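Local atomic coordinates of CELL division inhibitor (PDB entry 1G3R), a protein that probably binds and hydrolyses ATP with the help of a metal ion, as a P-loop ATPase of the MinD family named for inhibiting cell division. Residues G15-T20 with A44-V49; L139-E144 with F168-Y173; V196-P201 with A223-K228. All coordinates share one frame; numbering follows the deposited sequence.

In the fold
From the N terminus, the chain runs through strand 3-8 into the phosphate-binding turn and helix 16-29, then through strand 34-38, before contact 1 closes the first loop by setting 44-49 against 15-20. Contact 2 follows, where strand 164-173 returns from helix 145-161 to lie beside strand 136-141. Contact 3 comes last, packing helix 221-235 on strand 193-198, at one edge of the sheet. The three loops are in series, and none nests in or crosses another. They still meet in space: V140 packs near G15 and V19, F226 reaches T18 and V19, and strands 164-173 and 193-198 are neighbours. All three surround one nucleotide analogue, phosphates at contact 1 and adenine at contacts 2 and 3.

Contact 1. Residues G15-T20 with A44-V49; sequences GKTTVT and ANLSLV. With MG (magnesium ion), chain B; ACP (phosphomethylphosphonic acid adenylate ester), chain C.
The first turn of helix 16-29 lies beside the short, weakly bonded helix 46-49, and the backbones come nearest at T17 and L46, whose CA atoms are 6.1 Å apart. T17 serves two sides at once. With OG1 beside the backbone N (chi1 -56°), its hydroxyl binds the magnesium ion at 2.3 Å and is hydrogen-bonded to D118, while the methyl CG2 faces the other segment. That methyl lies 3.6 Å from ND2 of N45 and also meets CG2 of V49 and CD1 of L46. One turn on, T20 CG2 approaches L46 CD2 at 4.0 Å, the two side chains at about a right angle, while T20 OG1 bonds back to K16 O. Threonine suits both places, offering a polar branch and an apolar one. The amides of G15 and K16 converge on O1B of the analogue, and K16 NZ grips the same oxygen at 2.9 Å while also bonding O1G. Replacing K16 by a methionine would probably leave O1B and O1G without the ammonium that bonds both, with the magnesium ion still bridging the two groups. Backbone amides, a lysine and a metal-binding threonine gathered round the phosphates are the hallmark of the Walker A P-loop.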
loop_
_atom_site.group_PDB
_atom_site.type_symbol
_atom_site.label_atom_id
_atom_site.label_comp_id
_atom_site.label_asym_id
_atom_site.label_seq_id
_atom_site.Cartn_x
_atom_site.Cartn_y
_atom_site.Cartn_z
ATOM N N GLY A 15 -7.154 -4.318 3.991
ATOM C CA GLY A 15 -5.990 -3.849 4.720
ATOM C C GLY A 15 -4.845 -3.298 3.882
ATOM O O GLY A 15 -3.679 -3.380 4.279
ATOM N N LYS A 16 -5.172 -2.733 2.723
ATOM C CA LYS A 16 -4.171 -2.155 1.837
ATOM C C LYS A 16 -3.391 -1.029 2.513
ATOM O O LYS A 16 -2.165 -0.963 2.427
ATOM C CB LYS A 16 -4.846 -1.608 0.580
ATOM C CG LYS A 16 -5.430 -2.667 -0.334
ATOM C CD LYS A 16 -6.115 -2.034 -1.540
ATOM C CE LYS A 16 -7.619 -1.868 -1.326
ATOM N NZ LYS A 16 -8.007 -0.971 -0.197
ATOM N N THR A 17 -4.110 -0.142 3.183
ATOM C CA THR A 17 -3.487 0.981 3.856
ATOM C C THR A 17 -2.592 0.506 4.998
ATOM O O THR A 17 -1.517 1.063 5.245
ATOM C CB THR A 17 -4.559 1.936 4.399
ATOM O OG1 THR A 17 -5.413 2.336 3.322
ATOM C CG2 THR A 17 -3.919 3.176 5.013
ATOM N N THR A 18 -3.042 -0.533 5.690
ATOM C CA THR A 18 -2.283 -1.091 6.797
ATOM C C THR A 18 -0.975 -1.652 6.263
ATOM O O THR A 18 0.107 -1.387 6.807
ATOM C CB THR A 18 -3.069 -2.210 7.481
ATOM O OG1 THR A 18 -4.271 -1.662 8.037
ATOM C CG2 THR A 18 -2.238 -2.854 8.586
ATOM N N VAL A 19 -1.081 -2.422 5.188
ATOM C CA VAL A 19 0.093 -3.009 4.560
ATOM C C VAL A 19 1.048 -1.902 4.095
ATOM O O VAL A 19 2.233 -1.898 4.438
ATOM C CB VAL A 19 -0.323 -3.884 3.367
ATOM C CG1 VAL A 19 0.910 -4.312 2.562
ATOM C CG2 VAL A 19 -1.085 -5.105 3.881
ATOM N N THR A 20 0.525 -0.955 3.329
ATOM C CA THR A 20 1.349 0.135 2.844
ATOM C C THR A 20 2.134 0.768 3.991
ATOM O O THR A 20 3.357 0.905 3.913
ATOM C CB THR A 20 0.491 1.218 2.169
ATOM O OG1 THR A 20 -0.357 0.607 1.189
ATOM C CG2 THR A 20 1.374 2.257 1.482
ATOM N N ALA A 44 -8.620 9.871 1.073
ATOM C CA ALA A 44 -7.256 9.935 1.590
ATOM C C ALA A 44 -7.258 9.404 3.021
ATOM O O ALA A 44 -8.178 9.675 3.788
ATOM C CB ALA A 44 -6.749 11.369 1.557
ATOM N N ASN A 45 -6.225 8.655 3.383
ATOM C CA ASN A 45 -6.168 8.081 4.719
ATOM C C ASN A 45 -4.740 7.693 5.099
ATOM O O ASN A 45 -4.371 7.715 6.276
ATOM C CB ASN A 45 -7.085 6.854 4.767
ATOM C CG ASN A 45 -7.157 6.223 6.141
ATOM O OD1 ASN A 45 -7.558 6.860 7.116
ATOM N ND2 ASN A 45 -6.772 4.955 6.227
ATOM N N LEU A 46 -3.933 7.359 4.100
ATOM C CA LEU A 46 -2.557 6.947 4.339
ATOM C C LEU A 46 -1.721 7.856 5.236
ATOM O O LEU A 46 -1.063 7.379 6.157
ATOM C CB LEU A 46 -1.817 6.755 3.008
ATOM C CG LEU A 46 -0.374 6.271 3.164
ATOM C CD1 LEU A 46 -0.362 4.969 3.957
ATOM C CD2 LEU A 46 0.267 6.084 1.804
ATOM N N SER A 47 -1.734 9.158 4.973
ATOM C CA SER A 47 -0.928 10.081 5.762
ATOM C C SER A 47 -1.333 10.117 7.222
ATOM O O SER A 47 -0.493 10.275 8.112
ATOM C CB SER A 47 -1.005 11.494 5.179
ATOM O OG SER A 47 -0.111 12.363 5.853
ATOM N N LEU A 48 -2.628 9.986 7.468
ATOM C CA LEU A 48 -3.130 10.005 8.827
ATOM C C LEU A 48 -2.589 8.792 9.584
ATOM O O LEU A 48 -2.108 8.906 10.712
ATOM C CB LEU A 48 -4.651 9.962 8.818
ATOM C CG LEU A 48 -5.415 11.081 9.525
ATOM C CD1 LEU A 48 -6.778 10.521 9.941
ATOM C CD2 LEU A 48 -4.656 11.574 10.757
ATOM N N VAL A 49 -2.676 7.630 8.947
ATOM C CA VAL A 49 -2.211 6.390 9.541
ATOM C C VAL A 49 -0.708 6.460 9.781
ATOM O O VAL A 49 -0.162 5.707 10.591
ATOM C CB VAL A 49 -2.537 5.198 8.619
ATOM C CG1 VAL A 49 -2.185 3.888 9.305
ATOM C CG2 VAL A 49 -4.018 5.231 8.243
HETATM MG MG MG B . -7.494 2.503 2.454
HETATM P PG ACP C . -10.206 0.683 1.878
HETATM O O1G ACP C . -10.647 -0.229 0.908
HETATM O O2G ACP C . -11.179 1.731 2.129
HETATM O O3G ACP C . -9.021 1.370 1.216
HETATM P PB ACP C . -8.094 -0.785 3.415
HETATM O O1B ACP C . -7.884 -1.940 2.586
HETATM O O2B ACP C . -6.971 0.159 3.251
HETATM C C3B ACP C . -9.561 0.027 3.201
HETATM P PA ACP C . -7.269 -0.789 6.120
HETATM O O1A ACP C . -7.513 0.535 6.561
HETATM O O2A ACP C . -5.870 -1.095 5.923
HETATM O O3A ACP C . -8.053 -1.209 4.899
HETATM O "O5'" ACP C . -7.780 -1.673 7.219
HETATM C "C5'" ACP C . -9.151 -1.666 7.737
HETATM C "C4'" ACP C . -9.151 -1.767 9.217
HETATM O "O4'" ACP C . -8.805 -3.114 9.657
HETATM C "C3'" ACP C . -8.153 -0.881 9.911
HETATM O "O3'" ACP C . -8.743 -0.215 11.029
HETATM C "C2'" ACP C . -7.046 -1.769 10.373
HETATM O "O2'" ACP C . -6.386 -1.365 11.561
HETATM C "C1'" ACP C . -7.670 -3.089 10.557
HETATM N N9 ACP C . -6.823 -4.236 10.134
HETATM C C8 ACP C . -6.176 -4.538 8.929
HETATM N N7 ACP C . -5.505 -5.653 8.917
HETATM C C5 ACP C . -5.697 -6.156 10.190
HETATM C C6 ACP C . -5.238 -7.344 10.839
HETATM N N6 ACP C . -4.466 -8.204 10.179
HETATM N N1 ACP C . -5.619 -7.569 12.165
HETATM C C2 ACP C . -6.412 -6.674 12.821
HETATM N N3 ACP C . -6.890 -5.524 12.278
HETATM C C4 ACP C . -6.499 -5.317 10.959
HETATM O O HOH W 1 -6.329 1.507 0.403
HETATM O O HOH W 2 -7.863 2.608 4.897
#

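Contact 2. Residues L139-E144 with F168-Y173; sequences LVTNPE and FVLNRY. With ACP (phosphomethylphosphonic acid adenylate ester), chain C.
Strands 136-141 and 164-173, joined through helix 145-161, form a beta-alpha-beta crossover, and here L139, V140 and T141 run parallel beside F168, V169 and L170, the short axes 19° apart. Three backbone bonds join them: V169 N gives to L139 O, T141 N to V169 O at 3.0 Å, and N171 N to T141 O at 2.8 Å. The branched residues V140, T141 and V169 suit such extended chain. V140 and V169 point to the face of the sheet that carries helix 16-29, whereas L139, T141, F168 and L170 point to the other, where T141 touches helix 145-161 and both L139 and F168 touch M189. On that face L139 CB meets F168 CB at 3.6 Å. The methyl of T141 comes to the ring of F168 at its edge, CG2 to CD1 3.6 Å.

Beyond T141, P143 takes over. Its CG lies 3.5 Å from L170 CD2 and reaches the edge of the Y173 ring, in the ring plane; the proline packs its ring carbons on both side chains, and having no N-H it brings no donor to be satisfied here. N142 and R172 lie side by side, OD1 of N142 3.4 Å from CG of R172. The arginine, its CG turned from the carbonyl carbon (chi1 -61°) and its chain bent again further out, spreads its guanidinium over the adenine, with C4 of the analogue 3.7 Å above the plane and towards its rim. A salt bridge to E199 holds NH1. The chemistry is thus divided: backbone bonds and apolar packing fix the two strands, while R172, where the chain turns a corner, offers the base a flat cation whose charge is probably balanced by the glutamate.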
loop_
_atom_site.group_PDB
_atom_site.type_symbol
_atom_site.label_atom_id
_atom_site.label_comp_id
_atom_site.label_asym_id
_atom_site.label_seq_id
_atom_site.Cartn_x
_atom_site.Cartn_y
_atom_site.Cartn_z
ATOM N N LEU A 139 -0.393 -8.055 -4.113
ATOM C CA LEU A 139 -1.804 -8.323 -3.910
ATOM C C LEU A 139 -2.110 -8.545 -2.441
ATOM O O LEU A 139 -1.446 -9.334 -1.779
ATOM C CB LEU A 139 -2.226 -9.555 -4.720
ATOM C CG LEU A 139 -1.851 -9.579 -6.210
ATOM C CD1 LEU A 139 -2.336 -10.880 -6.832
ATOM C CD2 LEU A 139 -2.465 -8.390 -6.936
ATOM N N VAL A 140 -3.117 -7.838 -1.942
ATOM C CA VAL A 140 -3.545 -7.956 -0.548
ATOM C C VAL A 140 -4.922 -8.604 -0.531
ATOM O O VAL A 140 -5.812 -8.187 -1.266
ATOM C CB VAL A 140 -3.656 -6.572 0.129
ATOM C CG1 VAL A 140 -4.145 -6.728 1.558
ATOM C CG2 VAL A 140 -2.316 -5.878 0.105
ATOM N N THR A 141 -5.110 -9.613 0.312
ATOM C CA THR A 141 -6.400 -10.278 0.356
ATOM C C THR A 141 -6.715 -10.927 1.694
ATOM O O THR A 141 -5.821 -11.172 2.503
ATOM C CB THR A 141 -6.480 -11.354 -0.739
ATOM O OG1 THR A 141 -7.803 -11.909 -0.773
ATOM C CG2 THR A 141 -5.460 -12.461 -0.465
ATOM N N ASN A 142 -8.001 -11.201 1.906
ATOM C CA ASN A 142 -8.490 -11.839 3.127
ATOM C C ASN A 142 -8.781 -13.313 2.854
ATOM O O ASN A 142 -8.973 -13.707 1.705
ATOM C CB ASN A 142 -9.779 -11.166 3.605
ATOM C CG ASN A 142 -9.615 -9.675 3.838
ATOM O OD1 ASN A 142 -8.725 -9.237 4.571
ATOM N ND2 ASN A 142 -10.487 -8.886 3.220
ATOM N N PRO A 143 -8.824 -14.144 3.909
ATOM C CA PRO A 143 -9.098 -15.578 3.760
ATOM C C PRO A 143 -10.540 -15.869 3.319
ATOM O O PRO A 143 -11.113 -16.898 3.678
ATOM C CB PRO A 143 -8.801 -16.132 5.155
ATOM C CG PRO A 143 -7.783 -15.171 5.700
ATOM C CD PRO A 143 -8.366 -13.848 5.277
ATOM N N GLU A 144 -11.117 -14.946 2.553
ATOM C CA GLU A 144 -12.480 -15.083 2.046
ATOM C C GLU A 144 -12.386 -15.618 0.632
ATOM O O GLU A 144 -11.374 -15.431 -0.043
ATOM C CB GLU A 144 -13.183 -13.728 2.022
ATOM C CG GLU A 144 -13.351 -13.089 3.388
ATOM C CD GLU A 144 -13.613 -11.597 3.299
ATOM O OE1 GLU A 144 -14.499 -11.193 2.513
ATOM O OE2 GLU A 144 -12.935 -10.828 4.019
ATOM N N PHE A 168 1.086 -12.375 -3.252
ATOM C CA PHE A 168 0.037 -11.798 -2.435
ATOM C C PHE A 168 0.321 -11.898 -0.951
ATOM O O PHE A 168 1.304 -12.507 -0.521
ATOM C CB PHE A 168 -1.304 -12.467 -2.727
ATOM C CG PHE A 168 -1.410 -13.866 -2.195
ATOM C CD1 PHE A 168 -2.413 -14.203 -1.288
ATOM C CD2 PHE A 168 -0.521 -14.856 -2.613
ATOM C CE1 PHE A 168 -2.532 -15.508 -0.804
ATOM C CE2 PHE A 168 -0.632 -16.162 -2.136
ATOM C CZ PHE A 168 -1.639 -16.488 -1.231
ATOM N N VAL A 169 -0.565 -11.283 -0.183
ATOM C CA VAL A 169 -0.482 -11.261 1.263
ATOM C C VAL A 169 -1.815 -11.770 1.791
ATOM O O VAL A 169 -2.878 -11.292 1.377
ATOM C CB VAL A 169 -0.267 -9.823 1.780
ATOM C CG1 VAL A 169 -0.290 -9.810 3.291
ATOM C CG2 VAL A 169 1.049 -9.268 1.259
ATOM N N LEU A 170 -1.767 -12.752 2.681
ATOM C CA LEU A 170 -2.997 -13.280 3.258
ATOM C C LEU A 170 -3.165 -12.553 4.591
ATOM O O LEU A 170 -2.599 -12.949 5.619
ATOM C CB LEU A 170 -2.896 -14.791 3.484
ATOM C CG LEU A 170 -4.088 -15.674 3.087
ATOM C CD1 LEU A 170 -4.097 -16.865 4.033
ATOM C CD2 LEU A 170 -5.418 -14.936 3.177
ATOM N N ASN A 171 -3.942 -11.478 4.555
ATOM C CA ASN A 171 -4.173 -10.652 5.724
ATOM C C ASN A 171 -5.397 -11.069 6.514
ATOM O O ASN A 171 -6.347 -11.615 5.955
ATOM C CB ASN A 171 -4.349 -9.199 5.287
ATOM C CG ASN A 171 -4.403 -8.240 6.456
ATOM O OD1 ASN A 171 -5.053 -7.199 6.388
ATOM N ND2 ASN A 171 -3.708 -8.580 7.532
ATOM N N ARG A 172 -5.366 -10.801 7.817
ATOM C CA ARG A 172 -6.492 -11.096 8.690
ATOM C C ARG A 172 -6.684 -12.568 9.042
ATOM O O ARG A 172 -7.629 -12.916 9.747
ATOM C CB ARG A 172 -7.772 -10.563 8.046
ATOM C CG ARG A 172 -7.799 -9.062 7.819
ATOM C CD ARG A 172 -8.188 -8.359 9.097
ATOM N NE ARG A 172 -9.046 -7.203 8.861
ATOM C CZ ARG A 172 -9.872 -6.696 9.772
ATOM N NH1 ARG A 172 -9.953 -7.247 10.978
ATOM N NH2 ARG A 172 -10.617 -5.639 9.480
ATOM N N TYR A 173 -5.804 -13.435 8.557
ATOM C CA TYR A 173 -5.931 -14.859 8.847
ATOM C C TYR A 173 -6.073 -15.118 10.346
ATOM O O TYR A 173 -5.485 -14.416 11.168
ATOM C CB TYR A 173 -4.722 -15.633 8.323
ATOM C CG TYR A 173 -4.842 -17.121 8.545
ATOM C CD1 TYR A 173 -5.838 -17.863 7.901
ATOM C CD2 TYR A 173 -3.983 -17.788 9.426
ATOM C CE1 TYR A 173 -5.979 -19.235 8.127
ATOM C CE2 TYR A 173 -4.114 -19.161 9.663
ATOM C CZ TYR A 173 -5.114 -19.879 9.010
ATOM O OH TYR A 173 -5.250 -21.237 9.237
HETATM P PG ACP C . -10.206 0.683 1.878
HETATM O O1G ACP C . -10.647 -0.229 0.908
HETATM O O2G ACP C . -11.179 1.731 2.129
HETATM O O3G ACP C . -9.021 1.370 1.216
HETATM P PB ACP C . -8.094 -0.785 3.415
HETATM O O1B ACP C . -7.884 -1.940 2.586
HETATM O O2B ACP C . -6.971 0.159 3.251
HETATM C C3B ACP C . -9.561 0.027 3.201
HETATM P PA ACP C . -7.269 -0.789 6.120
HETATM O O1A ACP C . -7.513 0.535 6.561
HETATM O O2A ACP C . -5.870 -1.095 5.923
HETATM O O3A ACP C . -8.053 -1.209 4.899
HETATM O "O5'" ACP C . -7.780 -1.673 7.219
HETATM C "C5'" ACP C . -9.151 -1.666 7.737
HETATM C "C4'" ACP C . -9.151 -1.767 9.217
HETATM O "O4'" ACP C . -8.805 -3.114 9.657
HETATM C "C3'" ACP C . -8.153 -0.881 9.911
HETATM O "O3'" ACP C . -8.743 -0.215 11.029
HETATM C "C2'" ACP C . -7.046 -1.769 10.373
HETATM O "O2'" ACP C . -6.386 -1.365 11.561
HETATM C "C1'" ACP C . -7.670 -3.089 10.557
HETATM N N9 ACP C . -6.823 -4.236 10.134
HETATM C C8 ACP C . -6.176 -4.538 8.929
HETATM N N7 ACP C . -5.505 -5.653 8.917
HETATM C C5 ACP C . -5.697 -6.156 10.190
HETATM C C6 ACP C . -5.238 -7.344 10.839
HETATM N N6 ACP C . -4.466 -8.204 10.179
HETATM N N1 ACP C . -5.619 -7.569 12.165
HETATM C C2 ACP C . -6.412 -6.674 12.821
HETATM N N3 ACP C . -6.890 -5.524 12.278
HETATM C C4 ACP C . -6.499 -5.317 10.959
#

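Contact 3. Residues V196-P201 with A223-K228; sequences VIPEDP and AKAFVK. With ACP (phosphomethylphosphonic acid adenylate ester), chain C.
P198 O accepts the adenine amino group of the analogue, N6 to O 2.8 Å with an angle of 164° at the hydrogen, while the ring of the same proline rests on A225, CD to CB 3.8 Å. Two residues on, D200 N donates to N1 of the base at 2.9 Å, a less straight bond. Backbone atoms read the hydrogen-bonding edge of adenine, an amino donor and a ring acceptor side by side. The carboxylate of D200 has other work: OD1 caps A202 N at the start of helix 201-209, and OD2 takes G222 N, tying the loop to the beginning of helix 221-235. Aspartate, short and with two acceptor oxygens, can serve both helix ends.

The helix itself runs roughly antiparallel to strand 196-198, their short axes 7.8 Å apart. A225 faces the strand, and its CB comes within 3.6 Å of V196 O; a side chain of one methyl allows this close approach. I197 lies across F226 at about a right angle. CG1 stands opposite the carbonyl carbon (chi1 -58°), and a further bend at chi2 brings CD1 over the centre of the ring, 3.6 Å from the centroid and 13° off the normal, a CH-pi contact. Its other branch, CG2, lies 3.9 Å from F226 CZ and 3.6 Å from the adenine N6. Isoleucine suits, one branch lying over the phenyl ring and the other reaching the amino group of the base. F226 also packs on T18 and N22 of helix 16-29 and on I203. The arrangement is that of a three-layer alpha-beta-alpha sandwich, in which a helix covers the last strand of the parallel part of the sheet and the loop leaving that strand helps to form the adenine pocket.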
loop_
_atom_site.group_PDB
_atom_site.type_symbol
_atom_site.label_atom_id
_atom_site.label_comp_id
_atom_site.label_asym_id
_atom_site.label_seq_id
_atom_site.Cartn_x
_atom_site.Cartn_y
_atom_site.Cartn_z
ATOM N N VAL A 196 1.754 -14.129 5.829
ATOM C CA VAL A 196 0.462 -14.288 6.472
ATOM C C VAL A 196 0.393 -13.257 7.593
ATOM O O VAL A 196 1.153 -13.330 8.561
ATOM C CB VAL A 196 0.292 -15.698 7.082
ATOM C CG1 VAL A 196 -1.049 -15.795 7.806
ATOM C CG2 VAL A 196 0.372 -16.753 5.986
ATOM N N ILE A 197 -0.493 -12.275 7.442
ATOM C CA ILE A 197 -0.663 -11.246 8.459
ATOM C C ILE A 197 -1.874 -11.657 9.277
ATOM O O ILE A 197 -3.003 -11.635 8.782
ATOM C CB ILE A 197 -0.930 -9.864 7.843
ATOM C CG1 ILE A 197 0.225 -9.466 6.920
ATOM C CG2 ILE A 197 -1.097 -8.843 8.942
ATOM C CD1 ILE A 197 1.557 -9.290 7.614
ATOM N N PRO A 198 -1.652 -12.049 10.541
ATOM C CA PRO A 198 -2.715 -12.481 11.453
ATOM C C PRO A 198 -3.679 -11.380 11.862
ATOM O O PRO A 198 -3.381 -10.196 11.744
ATOM C CB PRO A 198 -1.937 -13.015 12.648
ATOM C CG PRO A 198 -0.755 -12.101 12.685
ATOM C CD PRO A 198 -0.348 -12.065 11.229
ATOM N N GLU A 199 -4.848 -11.788 12.329
ATOM C CA GLU A 199 -5.847 -10.842 12.801
ATOM C C GLU A 199 -5.328 -10.460 14.183
ATOM O O GLU A 199 -5.505 -11.202 15.147
ATOM C CB GLU A 199 -7.206 -11.534 12.910
ATOM C CG GLU A 199 -8.313 -10.702 13.543
ATOM C CD GLU A 199 -8.731 -9.535 12.681
ATOM O OE1 GLU A 199 -8.665 -9.667 11.440
ATOM O OE2 GLU A 199 -9.141 -8.494 13.242
ATOM N N ASP A 200 -4.659 -9.316 14.270
ATOM C CA ASP A 200 -4.093 -8.868 15.536
ATOM C C ASP A 200 -4.594 -7.478 15.925
ATOM O O ASP A 200 -4.356 -6.507 15.209
ATOM C CB ASP A 200 -2.567 -8.859 15.428
ATOM C CG ASP A 200 -1.887 -8.669 16.762
ATOM O OD1 ASP A 200 -2.521 -8.118 17.686
ATOM O OD2 ASP A 200 -0.709 -9.060 16.880
ATOM N N PRO A 201 -5.300 -7.368 17.066
ATOM C CA PRO A 201 -5.833 -6.090 17.553
ATOM C C PRO A 201 -4.753 -5.005 17.591
ATOM O O PRO A 201 -5.051 -3.813 17.468
ATOM C CB PRO A 201 -6.339 -6.439 18.947
ATOM C CG PRO A 201 -6.789 -7.838 18.788
ATOM C CD PRO A 201 -5.670 -8.464 17.979
ATOM N N ALA A 223 3.319 -7.306 14.209
ATOM C CA ALA A 223 4.568 -6.590 14.008
ATOM C C ALA A 223 5.621 -7.483 13.359
ATOM O O ALA A 223 6.230 -7.110 12.353
ATOM C CB ALA A 223 5.077 -6.059 15.335
ATOM N N LYS A 224 5.830 -8.660 13.944
ATOM C CA LYS A 224 6.813 -9.618 13.447
ATOM C C LYS A 224 6.480 -10.083 12.032
ATOM O O LYS A 224 7.365 -10.199 11.177
ATOM C CB LYS A 224 6.891 -10.823 14.390
ATOM C CG LYS A 224 7.458 -10.498 15.772
ATOM C CD LYS A 224 7.268 -11.662 16.754
ATOM C CE LYS A 224 7.816 -11.325 18.150
ATOM N NZ LYS A 224 7.500 -12.354 19.201
ATOM N N ALA A 225 5.199 -10.341 11.790
ATOM C CA ALA A 225 4.747 -10.803 10.483
ATOM C C ALA A 225 5.065 -9.792 9.392
ATOM O O ALA A 225 5.343 -10.179 8.257
ATOM C CB ALA A 225 3.250 -11.090 10.512
ATOM N N PHE A 226 5.031 -8.503 9.727
ATOM C CA PHE A 226 5.325 -7.467 8.741
ATOM C C PHE A 226 6.809 -7.303 8.526
ATOM O O PHE A 226 7.241 -6.916 7.448
ATOM C CB PHE A 226 4.726 -6.124 9.153
ATOM C CG PHE A 226 3.311 -5.931 8.700
ATOM C CD1 PHE A 226 2.294 -5.731 9.618
ATOM C CD2 PHE A 226 2.995 -5.950 7.347
ATOM C CE1 PHE A 226 0.979 -5.552 9.193
ATOM C CE2 PHE A 226 1.685 -5.773 6.916
ATOM C CZ PHE A 226 0.676 -5.573 7.839
ATOM N N VAL A 227 7.598 -7.582 9.551
ATOM C CA VAL A 227 9.037 -7.460 9.399
ATOM C C VAL A 227 9.487 -8.551 8.440
ATOM O O VAL A 227 10.364 -8.333 7.608
ATOM C CB VAL A 227 9.774 -7.620 10.745
ATOM C CG1 VAL A 227 11.272 -7.771 10.508
ATOM C CG2 VAL A 227 9.505 -6.405 11.624
ATOM N N LYS A 228 8.875 -9.724 8.551
ATOM C CA LYS A 228 9.228 -10.821 7.663
ATOM C C LYS A 228 8.843 -10.464 6.236
ATOM O O LYS A 228 9.616 -10.694 5.303
ATOM C CB LYS A 228 8.538 -12.121 8.093
ATOM C CG LYS A 228 9.265 -12.855 9.218
ATOM C CD LYS A 228 8.637 -14.222 9.512
ATOM C CE LYS A 228 7.289 -14.113 10.249
ATOM N NZ LYS A 228 7.437 -13.679 11.678
HETATM P PG ACP C . -10.206 0.683 1.878
HETATM O O1G ACP C . -10.647 -0.229 0.908
HETATM O O2G ACP C . -11.179 1.731 2.129
HETATM O O3G ACP C . -9.021 1.370 1.216
HETATM P PB ACP C . -8.094 -0.785 3.415
HETATM O O1B ACP C . -7.884 -1.940 2.586
HETATM O O2B ACP C . -6.971 0.159 3.251
HETATM C C3B ACP C . -9.561 0.027 3.201
HETATM P PA ACP C . -7.269 -0.789 6.120
HETATM O O1A ACP C . -7.513 0.535 6.561
HETATM O O2A ACP C . -5.870 -1.095 5.923
HETATM O O3A ACP C . -8.053 -1.209 4.899
HETATM O "O5'" ACP C . -7.780 -1.673 7.219
HETATM C "C5'" ACP C . -9.151 -1.666 7.737
HETATM C "C4'" ACP C . -9.151 -1.767 9.217
HETATM O "O4'" ACP C . -8.805 -3.114 9.657
HETATM C "C3'" ACP C . -8.153 -0.881 9.911
HETATM O "O3'" ACP C . -8.743 -0.215 11.029
HETATM C "C2'" ACP C . -7.046 -1.769 10.373
HETATM O "O2'" ACP C . -6.386 -1.365 11.561
HETATM C "C1'" ACP C . -7.670 -3.089 10.557
HETATM N N9 ACP C . -6.823 -4.236 10.134
HETATM C C8 ACP C . -6.176 -4.538 8.929
HETATM N N7 ACP C . -5.505 -5.653 8.917
HETATM C C5 ACP C . -5.697 -6.156 10.190
HETATM C C6 ACP C . -5.238 -7.344 10.839
HETATM N N6 ACP C . -4.466 -8.204 10.179
HETATM N N1 ACP C . -5.619 -7.569 12.165
HETATM C C2 ACP C . -6.412 -6.674 12.821
HETATM N N3 ACP C . -6.890 -5.524 12.278
HETATM C C4 ACP C . -6.499 -5.317 10.959
#